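Arabinose metabolism transcriptional repressor (Bacillus subtilis, PDB 5D4S) binds operator DNA through a GntR-family winged helix-turn-helix domain and so probably represses genes of arabinose metabolism. Local coordinates at residues B[30-35]-B[66-71]. Numbering follows the deposited sequence.
Sequences EEISSW and KAIGDL
I32 meets L71 and I68 from the last turns of helix 24-35, an example of how two helix faces pack through apolar contacts, with no hydrogen bond between 30-35 and 66-71. Along 30-35, E31 takes no part in the joint and works within its own helix: its backbone O accepts both W35 N and S34 OG, the latter at 2.6 Å on a lone pair, while OE2 takes a bent bond from W35 NE1. I32 divides its branches between two partners. CG2, anti to the backbone N, lies 3.7 Å from L71 CD1, whereas CG1, with chi1 at -67°, carries CD1 to within 4.3 Å of I68 CG1. S33 adds its CB, 4.3 Å from L71 CD2, while its OG is turned back to K29 O, which satisfies the hydroxyl beside an apolar neighbour. L71 thus spans I32 and S33 with its two methyls. The short axes approach to 10.4 Å with a crossing angle of -50°, and L53 of helix 50-57 covers I68 as well as W35. Polar links flank the joint: D70 forms a salt bridge to K29, and K66 a cation-pi contact with Y25. The joint therefore packs the first helix on 61-74, the second helix of the helix-turn-helix, in the three-helix core of a GntR-type winged helix-turn-helix domain.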
ATOM      1  N   GLU B  30       8.249  -9.244   3.244  1.00 29.41           N
ATOM      2  CA  GLU B  30       9.543  -9.911   3.235  1.00 33.96           C
ATOM      3  C   GLU B  30       9.410 -11.385   2.852  1.00 37.76           C
ATOM      4  O   GLU B  30      10.204 -11.898   2.066  1.00 39.69           O
ATOM      5  CB  GLU B  30      10.238  -9.788   4.591  1.00 38.71           C
ATOM      6  CG  GLU B  30      11.264  -8.671   4.637  1.00 52.08           C
ATOM      7  CD  GLU B  30      12.065  -8.651   5.931  1.00 58.57           C
ATOM      8  OE1 GLU B  30      12.006  -9.643   6.693  1.00 57.05           O
ATOM      9  OE2 GLU B  30      12.758  -7.641   6.180  1.00 63.12           O
ATOM     10  N   GLU B  31       8.410 -12.063   3.406  1.00 36.10           N
ATOM     11  CA  GLU B  31       8.238 -13.484   3.101  1.00 39.75           C
ATOM     12  C   GLU B  31       7.843 -13.664   1.627  1.00 34.68           C
ATOM     13  O   GLU B  31       8.470 -14.420   0.887  1.00 39.89           O
ATOM     14  CB  GLU B  31       7.199 -14.106   4.039  1.00 36.89           C
ATOM     15  CG  GLU B  31       6.941 -15.594   3.810  1.00 50.19           C
ATOM     16  CD  GLU B  31       8.001 -16.477   4.433  1.00 62.38           C
ATOM     17  OE1 GLU B  31       8.880 -15.940   5.137  1.00 65.71           O
ATOM     18  OE2 GLU B  31       7.951 -17.711   4.222  1.00 71.09           O
ATOM     19  N   ILE B  32       6.821 -12.939   1.191  1.00 29.02           N
ATOM     20  CA  ILE B  32       6.375 -13.061  -0.188  1.00 32.44           C
ATOM     21  C   ILE B  32       7.522 -12.738  -1.140  1.00 38.63           C
ATOM     22  O   ILE B  32       7.745 -13.456  -2.115  1.00 35.58           O
ATOM     23  CB  ILE B  32       5.169 -12.164  -0.474  1.00 26.25           C
ATOM     24  CG1 ILE B  32       3.956 -12.672   0.320  1.00 27.07           C
ATOM     25  CG2 ILE B  32       4.822 -12.198  -1.958  1.00 35.76           C
ATOM     26  CD1 ILE B  32       2.663 -11.840   0.106  1.00 27.48           C
ATOM     27  N   SER B  33       8.299 -11.704  -0.833  1.00 35.50           N
ATOM     28  CA  SER B  33       9.385 -11.364  -1.736  1.00 37.19           C
ATOM     29  C   SER B  33      10.493 -12.408  -1.636  1.00 40.77           C
ATOM     30  O   SER B  33      11.266 -12.576  -2.578  1.00 41.28           O
ATOM     31  CB  SER B  33       9.919  -9.961  -1.460  1.00 43.15           C
ATOM     32  OG  SER B  33       9.964  -9.706  -0.074  1.00 60.07           O
ATOM     33  N   SER B  34      10.556 -13.128  -0.513  1.00 35.77           N
ATOM     34  CA  SER B  34      11.546 -14.193  -0.363  1.00 42.28           C
ATOM     35  C   SER B  34      11.138 -15.410  -1.188  1.00 40.27           C
ATOM     36  O   SER B  34      11.986 -16.193  -1.579  1.00 45.29           O
ATOM     37  CB  SER B  34      11.728 -14.605   1.103  1.00 47.37           C
ATOM     38  OG  SER B  34      10.701 -15.513   1.496  1.00 47.62           O
ATOM     39  N   TRP B  35       9.840 -15.569  -1.442  1.00 40.56           N
ATOM     40  CA  TRP B  35       9.363 -16.631  -2.340  1.00 39.72           C
ATOM     41  C   TRP B  35       9.805 -16.361  -3.774  1.00 41.98           C
ATOM     42  O   TRP B  35      10.328 -17.234  -4.456  1.00 41.00           O
ATOM     43  CB  TRP B  35       7.846 -16.745  -2.291  1.00 36.28           C
ATOM     44  CG  TRP B  35       7.298 -17.109  -0.958  1.00 28.21           C
ATOM     45  CD1 TRP B  35       7.974 -17.671   0.096  1.00 34.97           C
ATOM     46  CD2 TRP B  35       5.952 -16.945  -0.533  1.00 33.63           C
ATOM     47  NE1 TRP B  35       7.116 -17.856   1.157  1.00 34.79           N
ATOM     48  CE2 TRP B  35       5.865 -17.423   0.790  1.00 34.92           C
ATOM     49  CE3 TRP B  35       4.795 -16.443  -1.153  1.00 31.45           C
ATOM     50  CZ2 TRP B  35       4.677 -17.403   1.515  1.00 33.26           C
ATOM     51  CZ3 TRP B  35       3.617 -16.423  -0.436  1.00 32.16           C
ATOM     52  CH2 TRP B  35       3.567 -16.895   0.888  1.00 33.43           C
ATOM     53  N   LYS B  66      -2.174  -4.536   2.041  1.00 23.79           N
ATOM     54  CA  LYS B  66      -1.105  -3.560   2.189  1.00 23.13           C
ATOM     55  C   LYS B  66       0.221  -4.159   1.690  1.00 23.58           C
ATOM     56  O   LYS B  66       0.931  -3.528   0.894  1.00 30.49           O
ATOM     57  CB  LYS B  66      -1.024  -3.109   3.645  1.00 23.77           C
ATOM     58  CG  LYS B  66       0.256  -2.342   4.053  1.00 29.08           C
ATOM     59  CD  LYS B  66       0.377  -1.021   3.332  1.00 30.21           C
ATOM     60  CE  LYS B  66       1.295  -0.078   4.127  1.00 33.17           C
ATOM     61  NZ  LYS B  66       1.815   1.006   3.284  1.00 38.86           N
ATOM     62  N   ALA B  67       0.552  -5.375   2.128  1.00 23.86           N
ATOM     63  CA  ALA B  67       1.793  -6.007   1.669  1.00 23.46           C
ATOM     64  C   ALA B  67       1.869  -6.157   0.150  1.00 24.55           C
ATOM     65  O   ALA B  67       2.870  -5.800  -0.514  1.00 27.89           O
ATOM     66  CB  ALA B  67       1.965  -7.379   2.327  1.00 25.43           C
ATOM     67  N   ILE B  68       0.806  -6.717  -0.399  1.00 27.41           N
ATOM     68  CA  ILE B  68       0.767  -6.971  -1.823  1.00 27.68           C
ATOM     69  C   ILE B  68       0.775  -5.662  -2.591  1.00 28.67           C
ATOM     70  O   ILE B  68       1.463  -5.534  -3.599  1.00 33.55           O
ATOM     71  CB  ILE B  68      -0.454  -7.822  -2.191  1.00 27.88           C
ATOM     72  CG1 ILE B  68      -0.203  -9.270  -1.748  1.00 25.49           C
ATOM     73  CG2 ILE B  68      -0.729  -7.745  -3.693  1.00 32.41           C
ATOM     74  CD1 ILE B  68      -1.410 -10.184  -1.899  1.00 34.87           C
ATOM     75  N   GLY B  69       0.050  -4.671  -2.088  1.00 28.53           N
ATOM     76  CA  GLY B  69      -0.011  -3.373  -2.734  1.00 32.16           C
ATOM     77  C   GLY B  69       1.362  -2.733  -2.815  1.00 31.12           C
ATOM     78  O   GLY B  69       1.732  -2.173  -3.849  1.00 32.23           O
ATOM     79  N   ASP B  70       2.134  -2.824  -1.734  1.00 26.50           N
ATOM     80  CA  ASP B  70       3.489  -2.295  -1.787  1.00 31.48           C
ATOM     81  C   ASP B  70       4.307  -3.047  -2.831  1.00 34.98           C
ATOM     82  O   ASP B  70       5.069  -2.441  -3.591  1.00 38.95           O
ATOM     83  CB  ASP B  70       4.193  -2.405  -0.434  1.00 28.49           C
ATOM     84  CG  ASP B  70       3.692  -1.404   0.587  1.00 36.57           C
ATOM     85  OD1 ASP B  70       2.708  -0.675   0.312  1.00 33.86           O
ATOM     86  OD2 ASP B  70       4.308  -1.352   1.680  1.00 37.25           O
ATOM     87  N   LEU B  71       4.181  -4.373  -2.851  1.00 28.09           N
ATOM     88  CA  LEU B  71       4.993  -5.160  -3.790  1.00 28.02           C
ATOM     89  C   LEU B  71       4.619  -4.917  -5.265  1.00 34.58           C
ATOM     90  O   LEU B  71       5.487  -4.934  -6.133  1.00 33.85           O
ATOM     91  CB  LEU B  71       4.894  -6.653  -3.445  1.00 34.57           C
ATOM     92  CG  LEU B  71       5.557  -7.068  -2.127  1.00 34.36           C
ATOM     93  CD1 LEU B  71       5.299  -8.539  -1.800  1.00 33.92           C
ATOM     94  CD2 LEU B  71       7.061  -6.790  -2.158  1.00 39.27           C
TER